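Local coordinates for protein intimin (Escherichia coli, PDB 1F00) that probably anchors enteropathogenic bacteria to host cells by binding the translocated receptor Tir through its C-terminal lectin-like domain, at residues Lys209-Leu217 / Ile239-Ala247; Lys251-Asp259 / Asn267-Ala276. All coordinates share one frame; numbering follows the deposited sequence.

Interaction 1: Lys209-Leu217 / Ile239-Ala247; sequences KLPSSQNEL and IISWVQQTA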
# COMPACT_ATOMS: atom_id res chain seq x y z
N LYS A 209 4.01 9.42 -28.97
CA LYS A 209 5.06 9.45 -29.99
C LYS A 209 5.87 8.15 -29.94
O LYS A 209 5.77 7.39 -28.97
CB LYS A 209 6.01 10.62 -29.72
CG LYS A 209 5.32 11.98 -29.57
CD LYS A 209 6.33 13.08 -29.29
CE LYS A 209 5.64 14.42 -29.06
NZ LYS A 209 4.76 14.80 -30.21
N LEU A 210 6.66 7.88 -30.97
CA LEU A 210 7.50 6.69 -30.98
C LEU A 210 8.63 6.94 -30.00
O LEU A 210 8.91 8.10 -29.65
CB LEU A 210 8.13 6.46 -32.37
CG LEU A 210 7.38 5.71 -33.48
CD1 LEU A 210 8.26 5.63 -34.71
CD2 LEU A 210 7.02 4.32 -33.00
N PRO A 211 9.28 5.87 -29.51
CA PRO A 211 10.39 6.11 -28.58
C PRO A 211 11.38 6.95 -29.39
O PRO A 211 11.54 6.73 -30.59
CB PRO A 211 10.92 4.70 -28.32
CG PRO A 211 9.67 3.87 -28.39
CD PRO A 211 8.95 4.44 -29.60
N SER A 212 12.03 7.92 -28.77
CA SER A 212 12.96 8.78 -29.50
C SER A 212 14.24 8.07 -29.87
O SER A 212 14.95 8.48 -30.79
CB SER A 212 13.32 10.00 -28.66
OG SER A 212 14.09 9.61 -27.54
N SER A 213 14.53 6.99 -29.15
CA SER A 213 15.77 6.26 -29.36
C SER A 213 15.76 4.97 -28.55
O SER A 213 14.85 4.73 -27.76
CB SER A 213 16.92 7.12 -28.84
OG SER A 213 16.65 7.44 -27.47
N GLN A 214 16.79 4.16 -28.75
CA GLN A 214 16.92 2.91 -28.01
C GLN A 214 17.12 3.29 -26.54
O GLN A 214 16.66 2.59 -25.64
CB GLN A 214 18.12 2.12 -28.54
CG GLN A 214 17.86 1.52 -29.93
CD GLN A 214 19.12 1.13 -30.68
OE1 GLN A 214 19.09 0.30 -31.59
NE2 GLN A 214 20.24 1.74 -30.32
N ASN A 215 17.78 4.42 -26.30
CA ASN A 215 18.02 4.89 -24.94
C ASN A 215 16.72 5.06 -24.14
O ASN A 215 16.64 4.63 -22.99
CB ASN A 215 18.80 6.22 -24.99
CG ASN A 215 19.13 6.75 -23.61
OD1 ASN A 215 18.27 7.28 -22.90
ND2 ASN A 215 20.39 6.61 -23.21
N GLU A 216 15.71 5.66 -24.76
CA GLU A 216 14.44 5.87 -24.05
C GLU A 216 13.80 4.57 -23.58
O GLU A 216 13.26 4.51 -22.47
CB GLU A 216 13.46 6.66 -24.93
CG GLU A 216 12.13 7.00 -24.22
CD GLU A 216 11.35 8.11 -24.91
OE1 GLU A 216 11.22 8.07 -26.14
OE2 GLU A 216 10.84 9.02 -24.21
N LEU A 217 13.86 3.51 -24.39
CA LEU A 217 13.28 2.23 -24.00
C LEU A 217 14.22 1.46 -23.07
O LEU A 217 13.78 0.67 -22.24
CB LEU A 217 12.93 1.38 -25.23
CG LEU A 217 11.74 1.86 -26.07
CD1 LEU A 217 11.39 0.83 -27.12
CD2 LEU A 217 10.55 2.11 -25.16
N ILE A 239 9.34 -8.28 -27.59
CA ILE A 239 8.60 -7.04 -27.75
C ILE A 239 9.53 -6.06 -28.45
O ILE A 239 9.80 -4.96 -27.96
CB ILE A 239 8.11 -6.47 -26.41
CG1 ILE A 239 7.16 -7.48 -25.74
CG2 ILE A 239 7.34 -5.16 -26.64
CD1 ILE A 239 6.52 -6.98 -24.45
N ILE A 240 10.05 -6.50 -29.59
CA ILE A 240 10.94 -5.68 -30.41
C ILE A 240 10.09 -4.50 -30.88
O ILE A 240 9.03 -4.68 -31.48
CB ILE A 240 11.48 -6.51 -31.61
CG1 ILE A 240 12.33 -5.62 -32.52
CG2 ILE A 240 10.32 -7.15 -32.38
CD1 ILE A 240 12.99 -6.39 -33.66
N SER A 241 10.56 -3.28 -30.59
CA SER A 241 9.82 -2.07 -30.92
C SER A 241 10.60 -1.03 -31.71
O SER A 241 11.79 -0.82 -31.47
CB SER A 241 9.31 -1.42 -29.63
OG SER A 241 8.82 -2.40 -28.73
N TRP A 242 9.92 -0.37 -32.64
CA TRP A 242 10.53 0.67 -33.47
C TRP A 242 10.94 1.88 -32.62
O TRP A 242 10.29 2.17 -31.62
CB TRP A 242 9.53 1.19 -34.51
CG TRP A 242 9.03 0.21 -35.52
CD1 TRP A 242 7.77 -0.32 -35.59
CD2 TRP A 242 9.74 -0.29 -36.66
NE1 TRP A 242 7.65 -1.11 -36.71
CE2 TRP A 242 8.85 -1.11 -37.38
CE3 TRP A 242 11.05 -0.12 -37.14
CZ2 TRP A 242 9.22 -1.76 -38.57
CZ3 TRP A 242 11.42 -0.77 -38.32
CH2 TRP A 242 10.50 -1.57 -39.02
N VAL A 243 12.01 2.56 -33.02
CA VAL A 243 12.42 3.79 -32.35
C VAL A 243 12.51 4.82 -33.47
O VAL A 243 12.78 4.46 -34.62
CB VAL A 243 13.80 3.69 -31.61
CG1 VAL A 243 13.80 2.52 -30.65
CG2 VAL A 243 14.94 3.60 -32.61
N GLN A 244 12.27 6.09 -33.15
CA GLN A 244 12.31 7.17 -34.14
C GLN A 244 13.53 7.08 -35.05
O GLN A 244 14.65 6.85 -34.59
CB GLN A 244 12.31 8.54 -33.43
CG GLN A 244 12.11 9.73 -34.36
CD GLN A 244 10.67 9.87 -34.82
OE1 GLN A 244 10.40 10.33 -35.94
NE2 GLN A 244 9.73 9.49 -33.96
N GLN A 245 13.32 7.28 -36.35
CA GLN A 245 14.42 7.23 -37.31
C GLN A 245 15.35 8.42 -37.13
O GLN A 245 14.90 9.52 -36.81
CB GLN A 245 13.90 7.30 -38.76
CG GLN A 245 13.26 6.03 -39.32
CD GLN A 245 12.74 6.26 -40.73
OE1 GLN A 245 12.03 7.23 -40.98
NE2 GLN A 245 13.08 5.37 -41.66
N THR A 246 16.65 8.20 -37.32
CA THR A 246 17.60 9.30 -37.26
C THR A 246 17.53 9.85 -38.69
O THR A 246 16.89 9.25 -39.56
CB THR A 246 19.05 8.84 -36.99
OG1 THR A 246 19.47 7.96 -38.04
CG2 THR A 246 19.15 8.12 -35.65
N ALA A 247 18.18 10.97 -38.94
CA ALA A 247 18.17 11.53 -40.29
C ALA A 247 18.74 10.49 -41.26
O ALA A 247 18.23 10.30 -42.36
CB ALA A 247 19.00 12.81 -40.33
O HOH W 1 9.82 10.19 -31.25
O HOH W 2 6.88 9.56 -33.30
O HOH W 3 16.46 7.77 -32.92

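Interaction 2: Lys251-Asp259 / Asn267-Ala276; sequences KSGVASTYD and NNIKASESNA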
# COMPACT_ATOMS: atom_id res chain seq x y z
N LYS A 251 16.90 8.46 -44.56
CA LYS A 251 17.48 8.54 -45.88
C LYS A 251 17.63 7.17 -46.54
O LYS A 251 17.48 7.04 -47.75
CB LYS A 251 18.84 9.23 -45.79
CG LYS A 251 19.37 9.76 -47.09
CD LYS A 251 20.57 10.67 -46.85
CE LYS A 251 21.10 11.22 -48.16
NZ LYS A 251 22.28 12.11 -47.94
N SER A 252 17.90 6.14 -45.73
CA SER A 252 18.10 4.78 -46.24
C SER A 252 16.92 3.84 -46.11
O SER A 252 17.01 2.67 -46.50
CB SER A 252 19.31 4.14 -45.55
OG SER A 252 20.48 4.92 -45.74
N GLY A 253 15.81 4.31 -45.54
CA GLY A 253 14.64 3.47 -45.40
C GLY A 253 14.73 2.38 -44.34
O GLY A 253 14.18 1.29 -44.52
N VAL A 254 15.42 2.66 -43.24
CA VAL A 254 15.56 1.68 -42.16
C VAL A 254 15.35 2.37 -40.81
O VAL A 254 15.21 3.59 -40.75
CB VAL A 254 16.97 1.02 -42.16
CG1 VAL A 254 17.23 0.39 -43.52
CG2 VAL A 254 18.05 2.05 -41.82
N ALA A 255 15.31 1.58 -39.75
CA ALA A 255 15.14 2.11 -38.41
C ALA A 255 15.76 1.15 -37.42
O ALA A 255 16.07 0.00 -37.75
CB ALA A 255 13.65 2.31 -38.09
N SER A 256 15.95 1.63 -36.19
CA SER A 256 16.49 0.81 -35.14
C SER A 256 15.34 0.34 -34.27
O SER A 256 14.21 0.84 -34.39
CB SER A 256 17.50 1.60 -34.30
OG SER A 256 18.66 1.87 -35.06
N THR A 257 15.63 -0.62 -33.40
CA THR A 257 14.62 -1.16 -32.49
C THR A 257 15.26 -1.50 -31.15
O THR A 257 16.49 -1.60 -31.03
CB THR A 257 14.00 -2.47 -33.03
OG1 THR A 257 15.01 -3.48 -33.07
CG2 THR A 257 13.42 -2.27 -34.44
N TYR A 258 14.41 -1.66 -30.15
CA TYR A 258 14.85 -2.07 -28.83
C TYR A 258 13.76 -3.05 -28.41
O TYR A 258 12.59 -2.86 -28.72
CB TYR A 258 14.91 -0.90 -27.85
CG TYR A 258 15.47 -1.31 -26.50
CD1 TYR A 258 16.85 -1.39 -26.29
CD2 TYR A 258 14.62 -1.64 -25.45
CE1 TYR A 258 17.37 -1.79 -25.05
CE2 TYR A 258 15.12 -2.05 -24.21
CZ TYR A 258 16.50 -2.12 -24.02
OH TYR A 258 16.98 -2.51 -22.79
N ASP A 259 14.17 -4.11 -27.71
CA ASP A 259 13.24 -5.14 -27.29
C ASP A 259 12.99 -5.06 -25.79
O ASP A 259 13.91 -5.26 -24.99
CB ASP A 259 13.85 -6.50 -27.67
CG ASP A 259 12.85 -7.63 -27.65
OD1 ASP A 259 12.90 -8.48 -28.57
OD2 ASP A 259 12.03 -7.68 -26.71
N ASN A 267 19.79 -2.39 -35.36
CA ASN A 267 19.79 -1.28 -36.31
C ASN A 267 19.64 -1.82 -37.74
O ASN A 267 19.65 -3.04 -37.96
CB ASN A 267 21.10 -0.50 -36.20
CG ASN A 267 21.46 -0.15 -34.77
OD1 ASN A 267 20.76 0.61 -34.10
ND2 ASN A 267 22.56 -0.73 -34.28
N ASN A 268 19.49 -0.90 -38.69
CA ASN A 268 19.37 -1.26 -40.10
C ASN A 268 18.20 -2.18 -40.42
O ASN A 268 18.28 -3.02 -41.32
CB ASN A 268 20.66 -1.92 -40.58
CG ASN A 268 21.87 -1.03 -40.40
OD1 ASN A 268 22.86 -1.43 -39.80
ND2 ASN A 268 21.80 0.18 -40.94
N ILE A 269 17.11 -2.04 -39.67
CA ILE A 269 15.93 -2.86 -39.89
C ILE A 269 15.08 -2.18 -40.97
O ILE A 269 14.76 -1.00 -40.86
CB ILE A 269 15.11 -3.01 -38.59
CG1 ILE A 269 16.02 -3.55 -37.48
CG2 ILE A 269 13.94 -3.95 -38.80
CD1 ILE A 269 16.57 -4.94 -37.76
N LYS A 270 14.73 -2.92 -42.03
CA LYS A 270 13.94 -2.36 -43.12
C LYS A 270 12.62 -1.80 -42.58
O LYS A 270 11.82 -2.53 -42.01
CB LYS A 270 13.66 -3.43 -44.18
CG LYS A 270 13.29 -2.86 -45.54
CD LYS A 270 13.14 -3.96 -46.59
CE LYS A 270 13.21 -3.38 -47.99
NZ LYS A 270 12.30 -2.20 -48.13
N ALA A 271 12.42 -0.50 -42.78
CA ALA A 271 11.24 0.21 -42.28
C ALA A 271 9.91 -0.06 -43.00
O ALA A 271 8.84 0.03 -42.38
CB ALA A 271 11.51 1.71 -42.28
N SER A 272 9.97 -0.38 -44.28
CA SER A 272 8.76 -0.63 -45.06
C SER A 272 8.14 -2.00 -44.81
O SER A 272 7.14 -2.35 -45.43
CB SER A 272 9.04 -0.46 -46.55
OG SER A 272 9.97 -1.43 -47.00
N GLU A 273 8.73 -2.77 -43.90
CA GLU A 273 8.22 -4.10 -43.57
C GLU A 273 7.71 -4.12 -42.12
O GLU A 273 8.11 -3.29 -41.31
CB GLU A 273 9.32 -5.15 -43.70
CG GLU A 273 10.08 -5.13 -45.01
CD GLU A 273 10.97 -6.35 -45.17
OE1 GLU A 273 11.72 -6.68 -44.21
OE2 GLU A 273 10.93 -6.98 -46.24
N SER A 274 6.83 -5.07 -41.81
CA SER A 274 6.29 -5.18 -40.45
C SER A 274 7.27 -6.01 -39.61
O SER A 274 7.00 -7.15 -39.23
CB SER A 274 4.91 -5.83 -40.48
OG SER A 274 4.93 -7.02 -41.24
N ASN A 275 8.41 -5.39 -39.31
CA ASN A 275 9.50 -5.99 -38.56
C ASN A 275 9.47 -5.75 -37.05
O ASN A 275 10.26 -6.35 -36.32
CB ASN A 275 10.83 -5.49 -39.13
CG ASN A 275 11.16 -6.10 -40.48
OD1 ASN A 275 11.79 -5.46 -41.34
ND2 ASN A 275 10.75 -7.34 -40.68
N ALA A 276 8.57 -4.90 -36.58
CA ALA A 276 8.52 -4.63 -35.15
C ALA A 276 7.15 -4.20 -34.67
O ALA A 276 6.26 -3.93 -35.47
CB ALA A 276 9.56 -3.56 -34.79
O HOH W 4 12.30 0.58 -46.22
O HOH W 5 19.09 1.82 -37.90

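Interaction 1: Lys209-Leu217 / Ile239-Ala247
Pro211 and Gln244 supply the one direct hydrogen bond between 209-217 and 239-247: Gln244 N donates to Pro211 O over 2.7 Å, almost straight at hydrogen (175°) and meeting the carbonyl nearly head-on. The same oxygen has a bent CA-H...O contact with Val243 CA at 3.5 Å.

Water extends this polar link. The Gln244 chain leaves with CG anti to the backbone N (chi1 -170°) and bends at chi2; the side chain crosses that of Leu210 at about a right angle, with NE2 3.8 Å from Leu210 CB. From there NE2 donates to two waters, weakly to one that gives a hydrogen to Leu210 O and more firmly to another that accepts from Leu210 N. A third water donates to both Ser212 O and Gln244 O.

Within the C-type lectin-like domain, this is where the loop entering helix 214-224 lies against strand 240-242, which pairs with strand 254-259, and the residues following it. Ser213 is the N-cap of that helix, its OG accepting a weak bond from Glu216 N, while Glu216 OE1, met nearly along its C-O axis, accepts from Ser212 N just ahead of the N-cap.

In van der Waals contacts with main-chain atoms, Val243 lays CG1 against Ser213, 3.8 Å from its C atom, and Pro211 CD lies 3.3 Å from Trp242 O. Apolar side chains meet where Val243 CG1 reaches Pro211 CB, Leu217 CD1 abuts Ser241 CB at 4.0 Å and Leu210 CD2 meets Trp242 CB at 4.3 Å. Leu210 also packs onto Tyr196 and Val200 of helix 196-205.

Interaction 2: Lys251-Asp259 / Asn267-Ala276
Strand 254-259 and residues 267-270 of strand 263-270, the two arms of a beta hairpin, approach to 4.4 Å between axes at 118°, a strongly splayed antiparallel pairing in which Ala255 and Ile269 form the hydrogen-bonded pair and Val254 and Lys270 the non-hydrogen-bonded one. Ala255 N donates to Ile269 O at 2.9 Å, and Ile269 N returns a bond to Ala255 O at 3.0 Å. Beyond them Gly253, whose positive phi closes helix 247-252 in a Schellman motif, offers its O to Ala271 N at 3.1 Å, in the type I turn from Lys270 to Glu273.

Among the side chains, Val254 sets its CB over Ile269 O at 3.3 Å. Thr257 has CG2 anti to its carbonyl carbon, and this methyl lies 4.2 Å from Ile269 CG1, the two side chains crossing at about a right angle, and 4.1 Å from Ala276 CB. Ser256 OG accepts from a water that in turn accepts from Asn268 N.

A second water donates to Gly253 O and accepts from Ser272 N, so the glycine carbonyl holds two donors. With its three direct bonds all between main-chain atoms, the polar join depends little on side-chain identity, which matters more for the apolar packing of Thr257, Ile269 and Ala276.

Interactions 1 and 2 lie in series along the chain, their centres about 10 Å apart, and both belong to the C-type lectin-like domain at the C-terminal end of this elongated C-terminal fragment. They share an antiparallel sheet in which strands 240-242, 254-259 and 263-270 follow one another: interaction 1 packs the start of helix 214-224 on the first and its continuation, interaction 2 joins the second to the third. Helix 247-252 connects them. Strand 254-259 bonds back to 240-242 through Ser241 N and Tyr258 O, and Asp259 OD2 receives Ile239 N. Together they connect the start of helix 214-224, through strand 240-242, to the hairpin 254-270, within the domain that probably carries the receptor-binding function.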